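Local coordinates for translation initiation factor eIF2 assembly protein (Schizosaccharomyces pombe, PDB 4ZGP) that acts as an ATP-dependent chaperone that binds the gamma subunit of eIF2 and allows it to assemble with the alpha and beta subunits, at residues 59-64 with 144-149; 109-114 with 132-137; 113-118 with 179-184; 121-126 with 148-153. One frame throughout, in Å; residues are numbered along the deposited sequence.

How the interactions relate
All four contacts belong to one lobe of an ATP-grasp fold. Interactions 2 and 3 share strand 112-115 and have centres about 11 Å apart. Interaction 3 joins that strand to strand 180-184, and interaction 2 lays the loop before helix 138-146 beside it. Interactions 1 and 4 have centres about 9 Å apart and share Ser148 and Asp149, where helix 138-146 passes into helix 149-157. Along the chain, interaction 2 is nested within the loop closed by interaction 1, and interaction 4 within that closed by interaction 3. Both strands and the loop thus supply ADP contacts in interactions 2, 3 and 4. Interaction 1 packs helix ends away from the nucleotide, Leu145 lying on Pro114 and Leu180.

Interaction 1. Residues 59-64 with 144-149; sequences LKYLHE and LLKSSD
Lys146 sets its CD over one face of the Tyr61 ring. This is helix-end packing in the ATP-grasp fold. The last turn of helix 56-62 meets the last turn of helix 138-146, and the backbones come closest at Leu62 and Lys146. The contact between Lys146 and Tyr61 is a CH-pi interaction. CD of Lys146 stands 4.2 Å from the centroid of the Tyr61 ring, 27° off the ring normal. The two side chains cross at about a right angle, and CD of Lys146 lies nearest CZ, 3.8 Å from that atom of Tyr61. CG of Lys146 is anti to its own backbone N (chi1 -168°), which carries the chain out across the ring. A bend at chi3 then turns the amine toward Glu64. NZ of Lys146 and OE2 of Glu64 are 4.1 Å apart, beyond a salt bridge, so the attraction is probably modest. With an alanine at Lys146, the Tyr61 face would probably lose its aliphatic cover on this side, and Glu64 would lose its nearby positive charge. Elsewhere, Tyr61 meets Tyr92 edge-to-face.

Beside this, Leu62 makes the apolar contact. Its CD2 branch reaches the start of the Leu145 side chain and also the backbone N of Lys146. Leu62 rests on Leu155 of helix 149-157 as well. Leu145 packs against Pro114 of strand 112-115, so the two helix ends are joined to the sheet. The closest side-chain approach here is CD2 of Leu62 to CB of Leu145, at 3.6 Å.

Interaction 2. Residues 109-114 with 132-137; sequences GGAVVP and SLKCTT. With ADP (adenosine-5'-diphosphate), chain C.
Val113 and Leu133 touch each other and ADP. They line the adenosine part of the nucleotide pocket in this ATP-grasp fold. CG2 of Val113 meets the base, 3.7 Å from C6 of ADP. CD1 of Leu133 reaches the ribose, 3.3 Å from O4' of ADP. Between the two residues, CG2 of Val113 packs on CB of Leu133 at 4.0 Å.

Behind this first shell, a single antiparallel bridge pairs Val112 with Cys135. Both of its bonds lie in the carbonyl planes. N of Val112 donates to O of Cys135, and N of Cys135 donates to O of Val112, each at 2.8 Å. The first is the straighter, at 169° against 147°. SG of Cys135 is turned onto the Pro114 ring, near its CD. An ST turn shapes the loop just before the bridge, where OG of Ser132 accepts from N of Lys134.

Lys134 runs fully extended past Ala111, and its amine makes a cation-pi contact with Trp185. At the outer end, CG2 of Thr136 sits 3.3 Å from O of Gly110. A water donates to that same O of Gly110 at 2.8 Å, and more weakly to O of Thr136.

Interaction 3. Residues 113-118 with 179-184; sequences VPKLNW and ELVLKE. With ADP (adenosine-5'-diphosphate), chain C.
Asn117 and Glu179 stack flat, with amide and carboxylate planes 12° apart. OD1 of Asn117 accepts from the backbone N of Glu179 at 3.0 Å, the donor tilted from the amide's carbonyl plane. ND2 of Asn117 bonds to Gln33 and Ser177, while Glu179 holds Ser35 and Lys52. A leucine in place of Asn117 would probably leave N of Glu179 without this acceptor, Gln33 and Ser177 without their donor, and the carboxylate without its flat partner.

Strands 113-115 and 180-184 run antiparallel. Val113 exchanges two backbone hydrogen bonds with Lys183, and Lys115 two with Val181. CB of Pro114 meets CD2 of Leu182 on the face packed against helices 138-146 and 95-107. On the Lys115, Val181 and Lys183 face, Lys115 lies beside Val181, pointing the same way, and crosses Lys183. A bend at chi3 (-63°) turns the Lys183 amine onto ADP, with NZ 2.8 Å from N7 and 3.0 Å from O2A. Lys115 NZ donates to O of Trp118, reaches O2A through a water and forms a salt bridge with Asp258. O of Glu184 accepts from N6 of ADP at 2.9 Å. A strand lysine bridging base and alpha-phosphate, beside a carbonyl accepting from the adenine amine, is characteristic of the ATP-grasp site.

Interaction 4. Residues 121-126 with 148-153; sequences PKDALW and SDFVAH. With ADP (adenosine-5'-diphosphate), chain C.
The N-terminus of helix 149-157 is capped here, beside the phosphate end of the ATP-grasp nucleotide pocket. Ser148 is the N-cap. Its OG accepts from the backbone N of Val151 at 3.0 Å, in a nearly straight bond of 169°. The same hydroxyl of Ser148 donates to OD1 of Asp123, 2.5 Å away, on the syn lone pair of that oxygen. The other oxygen, OD2 of Asp123, accepts from the backbone N of Asp149 at 2.8 Å, also on its syn side and a little out of the carboxylate plane. One carboxylate thus grips both the cap hydroxyl and a backbone N-H of the first turn. CG of Asp123 sits between its own N and carbonyl carbon (chi1 64°), which aims the group at the helix end.

The side chains of Asp123 and Phe150 pass in opposite directions, carboxylate and ring planes 68° apart. OD1 of Asp123 lies 3.0 Å from CD2 of Phe150. Lys122 crosses that ring at about a right angle. CE of Lys122 comes within 3.5 Å of CE2 of Phe150. NZ of Lys122 lies 4.3 Å from the centroid of the Phe150 ring, an off-centre cation-pi contact. A bend at chi4 turns the amine to ADP, where NZ of Lys122 donates to O3B at 3.0 Å. CB of Pro121 packs tightly on CB of Ser148, at 3.5 Å.

The helix N-terminus probably stabilises the negative charge of Asp123, although the nearby Asp149 carboxylate would oppose this. The amine of Lys122 is shared between an aromatic ring and the terminal phosphate of ADP, so Phe150 probably helps position it.

Interaction 1. Residues 59-64 with 144-149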
# COMPACT_ATOMS: atom_id res chain seq x y z
N LEU A 59 6.16 -19.03 -0.18
CA LEU A 59 6.22 -18.59 1.21
C LEU A 59 7.53 -19.03 1.85
O LEU A 59 8.18 -18.27 2.56
CB LEU A 59 5.02 -19.14 1.97
CG LEU A 59 4.61 -18.53 3.31
CD1 LEU A 59 4.57 -17.03 3.21
CD2 LEU A 59 3.24 -19.07 3.69
N LYS A 60 7.92 -20.27 1.56
CA LYS A 60 9.14 -20.85 2.11
C LYS A 60 10.37 -20.08 1.63
O LYS A 60 11.25 -19.74 2.41
CB LYS A 60 9.21 -22.33 1.72
CG LYS A 60 10.14 -23.19 2.58
CD LYS A 60 11.56 -23.21 2.02
CE LYS A 60 12.33 -24.44 2.52
NZ LYS A 60 12.32 -24.54 4.00
N TYR A 61 10.42 -19.81 0.33
CA TYR A 61 11.50 -19.04 -0.28
C TYR A 61 11.62 -17.62 0.30
O TYR A 61 12.73 -17.12 0.46
CB TYR A 61 11.29 -18.99 -1.79
CG TYR A 61 12.20 -18.08 -2.58
CD1 TYR A 61 13.40 -18.54 -3.10
CD2 TYR A 61 11.83 -16.77 -2.85
CE1 TYR A 61 14.21 -17.71 -3.84
CE2 TYR A 61 12.63 -15.94 -3.58
CZ TYR A 61 13.82 -16.42 -4.08
OH TYR A 61 14.62 -15.58 -4.82
N LEU A 62 10.49 -16.99 0.61
CA LEU A 62 10.52 -15.59 1.06
C LEU A 62 11.13 -15.39 2.45
O LEU A 62 11.54 -14.28 2.79
CB LEU A 62 9.12 -15.00 1.04
CG LEU A 62 8.51 -14.75 -0.34
CD1 LEU A 62 7.12 -14.14 -0.19
CD2 LEU A 62 9.41 -13.85 -1.18
N HIS A 63 11.19 -16.46 3.24
CA HIS A 63 11.77 -16.37 4.59
C HIS A 63 13.32 -16.50 4.64
O HIS A 63 13.90 -16.47 5.71
CB HIS A 63 11.15 -17.44 5.49
CG HIS A 63 9.83 -17.05 6.07
ND1 HIS A 63 8.63 -17.56 5.62
CD2 HIS A 63 9.51 -16.20 7.07
CE1 HIS A 63 7.63 -17.05 6.31
NE2 HIS A 63 8.14 -16.21 7.20
N GLU A 64 13.96 -16.64 3.49
CA GLU A 64 15.42 -16.82 3.44
C GLU A 64 16.18 -15.53 3.72
O GLU A 64 15.96 -14.52 3.04
CB GLU A 64 15.85 -17.35 2.08
CG GLU A 64 15.33 -18.73 1.74
CD GLU A 64 15.88 -19.24 0.43
OE1 GLU A 64 15.35 -20.24 -0.09
OE2 GLU A 64 16.85 -18.63 -0.09
N LEU A 144 12.70 -9.31 -5.49
CA LEU A 144 12.30 -8.06 -4.87
C LEU A 144 11.56 -8.30 -3.54
O LEU A 144 11.84 -7.64 -2.53
CB LEU A 144 11.43 -7.25 -5.83
CG LEU A 144 11.00 -5.83 -5.47
CD1 LEU A 144 12.21 -4.91 -5.23
CD2 LEU A 144 10.13 -5.27 -6.58
N LEU A 145 10.65 -9.26 -3.53
CA LEU A 145 9.92 -9.56 -2.30
C LEU A 145 10.81 -10.13 -1.21
O LEU A 145 10.63 -9.82 -0.03
CB LEU A 145 8.78 -10.55 -2.57
CG LEU A 145 7.64 -10.05 -3.46
CD1 LEU A 145 6.62 -11.17 -3.67
CD2 LEU A 145 6.98 -8.82 -2.85
N LYS A 146 11.76 -10.98 -1.59
CA LYS A 146 12.66 -11.60 -0.63
C LYS A 146 13.57 -10.56 0.06
O LYS A 146 13.99 -10.77 1.20
CB LYS A 146 13.52 -12.67 -1.32
CG LYS A 146 14.28 -13.58 -0.36
CD LYS A 146 15.22 -14.52 -1.11
CE LYS A 146 16.67 -14.04 -1.03
NZ LYS A 146 17.62 -14.98 -1.69
N SER A 147 13.84 -9.45 -0.62
CA SER A 147 14.84 -8.50 -0.11
C SER A 147 14.25 -7.35 0.70
O SER A 147 14.98 -6.51 1.22
CB SER A 147 15.65 -7.93 -1.26
OG SER A 147 16.04 -8.98 -2.12
N SER A 148 12.93 -7.31 0.80
CA SER A 148 12.26 -6.21 1.48
C SER A 148 12.09 -6.42 2.98
O SER A 148 11.57 -7.47 3.40
CB SER A 148 10.88 -5.97 0.87
OG SER A 148 10.17 -5.02 1.64
N ASP A 149 12.47 -5.41 3.76
CA ASP A 149 12.16 -5.34 5.20
C ASP A 149 10.65 -5.25 5.43
O ASP A 149 10.11 -5.82 6.40
CB ASP A 149 12.82 -4.12 5.86
CG ASP A 149 14.35 -4.13 5.77
OD1 ASP A 149 14.96 -5.19 6.01
OD2 ASP A 149 14.92 -3.06 5.46

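Interaction 2. Residues 109-114 with 132-137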
# COMPACT_ATOMS: atom_id res chain seq x y z
N GLY A 109 -0.21 -7.55 -18.83
CA GLY A 109 0.47 -6.82 -19.88
C GLY A 109 1.98 -6.92 -19.86
O GLY A 109 2.67 -6.17 -20.56
N GLY A 110 2.52 -7.82 -19.05
CA GLY A 110 3.95 -8.07 -19.04
C GLY A 110 4.81 -7.36 -18.00
O GLY A 110 6.01 -7.60 -17.92
N ALA A 111 4.21 -6.50 -17.18
CA ALA A 111 4.99 -5.80 -16.16
C ALA A 111 4.13 -5.56 -14.91
O ALA A 111 3.00 -5.06 -15.03
CB ALA A 111 5.53 -4.49 -16.69
N VAL A 112 4.65 -5.95 -13.75
CA VAL A 112 3.89 -5.82 -12.49
C VAL A 112 4.73 -5.27 -11.33
O VAL A 112 5.96 -5.29 -11.37
CB VAL A 112 3.30 -7.18 -12.04
CG1 VAL A 112 2.47 -7.81 -13.16
CG2 VAL A 112 4.39 -8.15 -11.58
N VAL A 113 4.02 -4.77 -10.31
CA VAL A 113 4.62 -4.45 -9.02
C VAL A 113 4.05 -5.42 -7.99
O VAL A 113 2.83 -5.50 -7.82
CB VAL A 113 4.32 -2.99 -8.60
CG1 VAL A 113 4.76 -2.75 -7.16
CG2 VAL A 113 5.02 -2.00 -9.53
N PRO A 114 4.91 -6.21 -7.33
CA PRO A 114 4.43 -7.22 -6.38
C PRO A 114 4.28 -6.68 -4.97
O PRO A 114 5.00 -5.75 -4.62
CB PRO A 114 5.54 -8.26 -6.40
CG PRO A 114 6.80 -7.39 -6.61
CD PRO A 114 6.37 -6.29 -7.54
N SER A 132 14.09 -0.22 -10.14
CA SER A 132 12.66 -0.01 -10.30
C SER A 132 11.87 -1.12 -9.61
O SER A 132 12.39 -2.21 -9.39
CB SER A 132 12.30 0.06 -11.79
OG SER A 132 10.91 0.13 -12.00
N LEU A 133 10.61 -0.84 -9.28
CA LEU A 133 9.72 -1.86 -8.74
C LEU A 133 9.16 -2.74 -9.85
O LEU A 133 8.56 -3.78 -9.58
CB LEU A 133 8.57 -1.22 -7.96
CG LEU A 133 8.87 -0.70 -6.55
CD1 LEU A 133 7.63 -0.02 -5.99
CD2 LEU A 133 9.26 -1.85 -5.68
N LYS A 134 9.34 -2.29 -11.08
CA LYS A 134 8.84 -3.01 -12.25
C LYS A 134 9.43 -4.42 -12.35
O LYS A 134 10.64 -4.59 -12.36
CB LYS A 134 9.14 -2.22 -13.51
CG LYS A 134 8.58 -2.80 -14.80
CD LYS A 134 9.02 -1.92 -15.97
CE LYS A 134 8.31 -2.28 -17.27
NZ LYS A 134 8.80 -1.40 -18.39
N CYS A 135 8.56 -5.43 -12.42
CA CYS A 135 9.01 -6.81 -12.53
C CYS A 135 8.35 -7.41 -13.76
O CYS A 135 7.15 -7.22 -13.96
CB CYS A 135 8.65 -7.64 -11.30
SG CYS A 135 9.41 -7.07 -9.77
N THR A 136 9.13 -8.13 -14.57
CA THR A 136 8.58 -8.73 -15.78
C THR A 136 8.63 -10.26 -15.76
O THR A 136 8.08 -10.92 -16.64
CB THR A 136 9.34 -8.24 -17.03
OG1 THR A 136 10.75 -8.51 -16.88
CG2 THR A 136 9.13 -6.75 -17.22
N THR A 137 9.30 -10.83 -14.76
CA THR A 137 9.37 -12.28 -14.63
C THR A 137 9.14 -12.68 -13.19
O THR A 137 9.21 -11.83 -12.30
CB THR A 137 10.74 -12.84 -15.08
OG1 THR A 137 11.74 -12.46 -14.13
CG2 THR A 137 11.14 -12.28 -16.44
PB ADP C . 2.79 1.54 0.40
O1B ADP C . 1.38 2.02 0.71
O2B ADP C . 3.21 0.31 1.19
O3B ADP C . 3.76 2.70 0.34
PA ADP C . 1.99 1.51 -2.38
O1A ADP C . 1.17 2.70 -1.94
O2A ADP C . 1.37 0.33 -3.11
O3A ADP C . 2.77 0.91 -1.10
O5' ADP C . 3.16 2.09 -3.31
C5' ADP C . 4.50 2.25 -2.85
C4' ADP C . 5.20 3.05 -3.94
O4' ADP C . 5.44 2.20 -5.06
C3' ADP C . 4.29 4.16 -4.44
O3' ADP C . 4.66 5.42 -3.86
C2' ADP C . 4.47 4.18 -5.94
O2' ADP C . 5.37 5.21 -6.35
C1' ADP C . 5.07 2.83 -6.29
N9 ADP C . 4.02 2.03 -6.95
C8 ADP C . 3.00 1.40 -6.32
N7 ADP C . 2.20 0.75 -7.21
C5 ADP C . 2.72 0.96 -8.44
C6 ADP C . 2.36 0.54 -9.82
N6 ADP C . 1.27 -0.24 -10.03
N1 ADP C . 3.16 0.97 -10.84
C2 ADP C . 4.24 1.74 -10.60
N3 ADP C . 4.62 2.15 -9.37
C4 ADP C . 3.91 1.80 -8.27
O HOH W 1 7.35 -9.42 -19.52

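Interaction 3. Residues 113-118 with 179-184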
# COMPACT_ATOMS: atom_id res chain seq x y z
N VAL A 113 4.02 -4.77 -10.31
CA VAL A 113 4.62 -4.45 -9.02
C VAL A 113 4.05 -5.42 -7.99
O VAL A 113 2.83 -5.50 -7.82
CB VAL A 113 4.32 -2.99 -8.60
CG1 VAL A 113 4.76 -2.75 -7.16
CG2 VAL A 113 5.02 -2.00 -9.53
N PRO A 114 4.91 -6.21 -7.33
CA PRO A 114 4.43 -7.22 -6.38
C PRO A 114 4.28 -6.68 -4.97
O PRO A 114 5.00 -5.75 -4.62
CB PRO A 114 5.54 -8.26 -6.40
CG PRO A 114 6.80 -7.39 -6.61
CD PRO A 114 6.37 -6.29 -7.54
N LYS A 115 3.38 -7.25 -4.18
CA LYS A 115 3.33 -6.94 -2.73
C LYS A 115 2.66 -8.13 -2.03
O LYS A 115 2.09 -8.99 -2.70
CB LYS A 115 2.58 -5.62 -2.46
CG LYS A 115 1.11 -5.64 -2.84
CD LYS A 115 0.40 -4.29 -2.59
CE LYS A 115 0.10 -4.10 -1.10
NZ LYS A 115 -0.52 -2.76 -0.78
N LEU A 116 2.76 -8.21 -0.70
CA LEU A 116 1.94 -9.19 0.01
C LEU A 116 0.72 -8.44 0.54
O LEU A 116 0.27 -7.48 -0.09
CB LEU A 116 2.72 -9.91 1.12
CG LEU A 116 3.98 -10.66 0.68
CD1 LEU A 116 4.52 -11.51 1.81
CD2 LEU A 116 3.76 -11.51 -0.59
N ASN A 117 0.16 -8.90 1.66
CA ASN A 117 -1.14 -8.39 2.04
C ASN A 117 -1.14 -6.90 2.30
O ASN A 117 -2.14 -6.24 2.03
CB ASN A 117 -1.68 -9.11 3.29
CG ASN A 117 -1.69 -10.64 3.16
OD1 ASN A 117 -0.68 -11.25 2.77
ND2 ASN A 117 -2.81 -11.27 3.52
N TRP A 118 -0.05 -6.36 2.84
CA TRP A 118 -0.07 -4.93 3.19
C TRP A 118 1.01 -4.09 2.54
O TRP A 118 0.72 -2.97 2.10
CB TRP A 118 0.03 -4.72 4.71
CG TRP A 118 -1.04 -5.42 5.49
CD1 TRP A 118 -2.30 -4.95 5.78
CD2 TRP A 118 -0.95 -6.72 6.05
NE1 TRP A 118 -3.00 -5.89 6.50
CE2 TRP A 118 -2.19 -6.99 6.70
CE3 TRP A 118 0.06 -7.69 6.09
CZ2 TRP A 118 -2.44 -8.18 7.35
CZ3 TRP A 118 -0.19 -8.88 6.75
CH2 TRP A 118 -1.43 -9.11 7.37
N GLU A 179 -1.13 -13.55 0.96
CA GLU A 179 -1.54 -13.47 -0.44
C GLU A 179 -0.42 -12.82 -1.21
O GLU A 179 0.30 -11.98 -0.68
CB GLU A 179 -2.85 -12.68 -0.58
CG GLU A 179 -2.73 -11.27 -0.00
CD GLU A 179 -4.07 -10.65 0.33
OE1 GLU A 179 -4.98 -11.39 0.74
OE2 GLU A 179 -4.20 -9.42 0.20
N LEU A 180 -0.26 -13.23 -2.46
CA LEU A 180 0.67 -12.60 -3.37
C LEU A 180 -0.10 -11.71 -4.32
O LEU A 180 -0.93 -12.17 -5.12
CB LEU A 180 1.48 -13.65 -4.15
CG LEU A 180 2.35 -13.07 -5.25
CD1 LEU A 180 3.33 -12.07 -4.69
CD2 LEU A 180 3.10 -14.18 -5.99
N VAL A 181 0.18 -10.42 -4.23
CA VAL A 181 -0.47 -9.44 -5.06
C VAL A 181 0.45 -9.03 -6.19
O VAL A 181 1.60 -8.67 -5.97
CB VAL A 181 -0.86 -8.18 -4.23
CG1 VAL A 181 -1.52 -7.14 -5.13
CG2 VAL A 181 -1.78 -8.58 -3.08
N LEU A 182 -0.06 -9.08 -7.41
CA LEU A 182 0.65 -8.55 -8.56
C LEU A 182 -0.17 -7.41 -9.15
O LEU A 182 -1.22 -7.61 -9.77
CB LEU A 182 0.89 -9.66 -9.59
CG LEU A 182 1.68 -10.85 -9.03
CD1 LEU A 182 1.72 -12.00 -10.03
CD2 LEU A 182 3.11 -10.43 -8.63
N LYS A 183 0.30 -6.18 -8.95
CA LYS A 183 -0.35 -5.02 -9.54
C LYS A 183 0.19 -4.73 -10.90
O LYS A 183 1.39 -4.78 -11.09
CB LYS A 183 -0.14 -3.80 -8.64
CG LYS A 183 -0.67 -4.10 -7.23
CD LYS A 183 -0.53 -2.93 -6.33
CE LYS A 183 0.92 -2.58 -6.14
NZ LYS A 183 0.96 -1.18 -5.63
N GLU A 184 -0.68 -4.39 -11.85
CA GLU A 184 -0.18 -3.97 -13.16
C GLU A 184 0.73 -2.76 -13.00
O GLU A 184 0.35 -1.79 -12.36
CB GLU A 184 -1.31 -3.64 -14.12
CG GLU A 184 -0.79 -3.10 -15.44
CD GLU A 184 -1.81 -3.19 -16.55
OE1 GLU A 184 -2.89 -3.79 -16.34
OE2 GLU A 184 -1.52 -2.65 -17.64
PB ADP C . 2.79 1.54 0.40
O1B ADP C . 1.38 2.02 0.71
O2B ADP C . 3.21 0.31 1.19
O3B ADP C . 3.76 2.70 0.34
PA ADP C . 1.99 1.51 -2.38
O1A ADP C . 1.17 2.70 -1.94
O2A ADP C . 1.37 0.33 -3.11
O3A ADP C . 2.77 0.91 -1.10
O5' ADP C . 3.16 2.09 -3.31
C5' ADP C . 4.50 2.25 -2.85
C4' ADP C . 5.20 3.05 -3.94
O4' ADP C . 5.44 2.20 -5.06
C3' ADP C . 4.29 4.16 -4.44
O3' ADP C . 4.66 5.42 -3.86
C2' ADP C . 4.47 4.18 -5.94
O2' ADP C . 5.37 5.21 -6.35
C1' ADP C . 5.07 2.83 -6.29
N9 ADP C . 4.02 2.03 -6.95
C8 ADP C . 3.00 1.40 -6.32
N7 ADP C . 2.20 0.75 -7.21
C5 ADP C . 2.72 0.96 -8.44
C6 ADP C . 2.36 0.54 -9.82
N6 ADP C . 1.27 -0.24 -10.03
N1 ADP C . 3.16 0.97 -10.84
C2 ADP C . 4.24 1.74 -10.60
N3 ADP C . 4.62 2.15 -9.37
C4 ADP C . 3.91 1.80 -8.27
O HOH W 2 -1.04 -1.17 -2.85

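Interaction 4. Residues 121-126 with 148-153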
# COMPACT_ATOMS: atom_id res chain seq x y z
N PRO A 121 7.26 -3.58 -1.56
CA PRO A 121 8.70 -3.62 -1.27
C PRO A 121 9.43 -2.42 -1.85
O PRO A 121 10.41 -2.53 -2.60
CB PRO A 121 9.14 -4.94 -1.94
CG PRO A 121 8.20 -5.12 -3.07
CD PRO A 121 6.87 -4.61 -2.54
N LYS A 122 8.96 -1.24 -1.48
CA LYS A 122 9.51 0.01 -1.99
C LYS A 122 10.93 0.22 -1.45
O LYS A 122 11.72 0.99 -1.99
CB LYS A 122 8.62 1.19 -1.61
CG LYS A 122 8.32 1.27 -0.12
CD LYS A 122 7.64 2.57 0.28
CE LYS A 122 7.20 2.55 1.74
NZ LYS A 122 6.00 1.69 1.99
N ASP A 123 11.24 -0.49 -0.37
CA ASP A 123 12.52 -0.31 0.31
C ASP A 123 13.61 -1.13 -0.32
O ASP A 123 14.77 -1.06 0.09
CB ASP A 123 12.39 -0.70 1.77
CG ASP A 123 12.08 -2.18 1.94
OD1 ASP A 123 11.01 -2.63 1.46
OD2 ASP A 123 12.92 -2.89 2.53
N ALA A 124 13.24 -1.94 -1.30
CA ALA A 124 14.14 -2.98 -1.78
C ALA A 124 14.64 -2.70 -3.18
O ALA A 124 15.08 -3.62 -3.88
CB ALA A 124 13.44 -4.34 -1.72
N LEU A 125 14.57 -1.44 -3.59
CA LEU A 125 15.06 -1.04 -4.90
C LEU A 125 16.55 -1.32 -5.09
O LEU A 125 17.00 -1.55 -6.22
CB LEU A 125 14.79 0.45 -5.14
CG LEU A 125 13.55 0.69 -5.99
CD1 LEU A 125 12.36 -0.02 -5.38
CD2 LEU A 125 13.26 2.17 -6.15
N TRP A 126 17.30 -1.32 -3.99
CA TRP A 126 18.75 -1.53 -4.01
C TRP A 126 19.14 -2.87 -4.61
O TRP A 126 20.29 -3.03 -5.04
CB TRP A 126 19.34 -1.39 -2.60
CG TRP A 126 18.68 -2.26 -1.58
CD1 TRP A 126 17.61 -1.93 -0.79
CD2 TRP A 126 19.02 -3.62 -1.24
NE1 TRP A 126 17.27 -2.99 0.02
CE2 TRP A 126 18.12 -4.04 -0.24
CE3 TRP A 126 19.99 -4.52 -1.69
CZ2 TRP A 126 18.17 -5.31 0.33
CZ3 TRP A 126 20.04 -5.79 -1.13
CH2 TRP A 126 19.13 -6.17 -0.14
N SER A 148 12.93 -7.31 0.80
CA SER A 148 12.26 -6.21 1.48
C SER A 148 12.09 -6.42 2.98
O SER A 148 11.57 -7.47 3.40
CB SER A 148 10.88 -5.97 0.87
OG SER A 148 10.17 -5.02 1.64
N ASP A 149 12.47 -5.41 3.76
CA ASP A 149 12.16 -5.34 5.20
C ASP A 149 10.65 -5.25 5.43
O ASP A 149 10.11 -5.82 6.40
CB ASP A 149 12.82 -4.12 5.86
CG ASP A 149 14.35 -4.13 5.77
OD1 ASP A 149 14.96 -5.19 6.01
OD2 ASP A 149 14.92 -3.06 5.46
N PHE A 150 9.98 -4.49 4.57
CA PHE A 150 8.54 -4.28 4.71
C PHE A 150 7.81 -5.59 4.52
O PHE A 150 6.92 -5.92 5.29
CB PHE A 150 8.03 -3.25 3.70
CG PHE A 150 8.51 -1.85 3.97
CD1 PHE A 150 8.51 -1.34 5.25
CD2 PHE A 150 8.94 -1.04 2.93
CE1 PHE A 150 8.95 -0.03 5.50
CE2 PHE A 150 9.39 0.26 3.18
CZ PHE A 150 9.39 0.76 4.46
N VAL A 151 8.20 -6.34 3.48
CA VAL A 151 7.59 -7.63 3.20
C VAL A 151 7.84 -8.59 4.37
O VAL A 151 6.94 -9.31 4.80
CB VAL A 151 8.12 -8.24 1.87
CG1 VAL A 151 7.69 -9.68 1.72
CG2 VAL A 151 7.63 -7.41 0.69
N ALA A 152 9.06 -8.55 4.90
CA ALA A 152 9.42 -9.37 6.05
C ALA A 152 8.58 -9.02 7.27
O ALA A 152 8.24 -9.88 8.07
CB ALA A 152 10.92 -9.21 6.38
N HIS A 153 8.24 -7.74 7.40
CA HIS A 153 7.38 -7.33 8.49
C HIS A 153 5.96 -7.89 8.34
O HIS A 153 5.34 -8.29 9.33
CB HIS A 153 7.32 -5.80 8.62
CG HIS A 153 6.62 -5.35 9.86
ND1 HIS A 153 7.25 -5.34 11.09
CD2 HIS A 153 5.35 -4.95 10.08
CE1 HIS A 153 6.39 -4.91 12.01
NE2 HIS A 153 5.23 -4.67 11.42
PB ADP C . 2.79 1.54 0.40
O1B ADP C . 1.38 2.02 0.71
O2B ADP C . 3.21 0.31 1.19
O3B ADP C . 3.76 2.70 0.34
PA ADP C . 1.99 1.51 -2.38
O1A ADP C . 1.17 2.70 -1.94
O2A ADP C . 1.37 0.33 -3.11
O3A ADP C . 2.77 0.91 -1.10
O5' ADP C . 3.16 2.09 -3.31
C5' ADP C . 4.50 2.25 -2.85
C4' ADP C . 5.20 3.05 -3.94
O4' ADP C . 5.44 2.20 -5.06
C3' ADP C . 4.29 4.16 -4.44
O3' ADP C . 4.66 5.42 -3.86
C2' ADP C . 4.47 4.18 -5.94
O2' ADP C . 5.37 5.21 -6.35
C1' ADP C . 5.07 2.83 -6.29
N9 ADP C . 4.02 2.03 -6.95
C8 ADP C . 3.00 1.40 -6.32
N7 ADP C . 2.20 0.75 -7.21
C5 ADP C . 2.72 0.96 -8.44
C6 ADP C . 2.36 0.54 -9.82
N6 ADP C . 1.27 -0.24 -10.03
N1 ADP C . 3.16 0.97 -10.84
C2 ADP C . 4.24 1.74 -10.60
N3 ADP C . 4.62 2.15 -9.37
C4 ADP C . 3.91 1.80 -8.27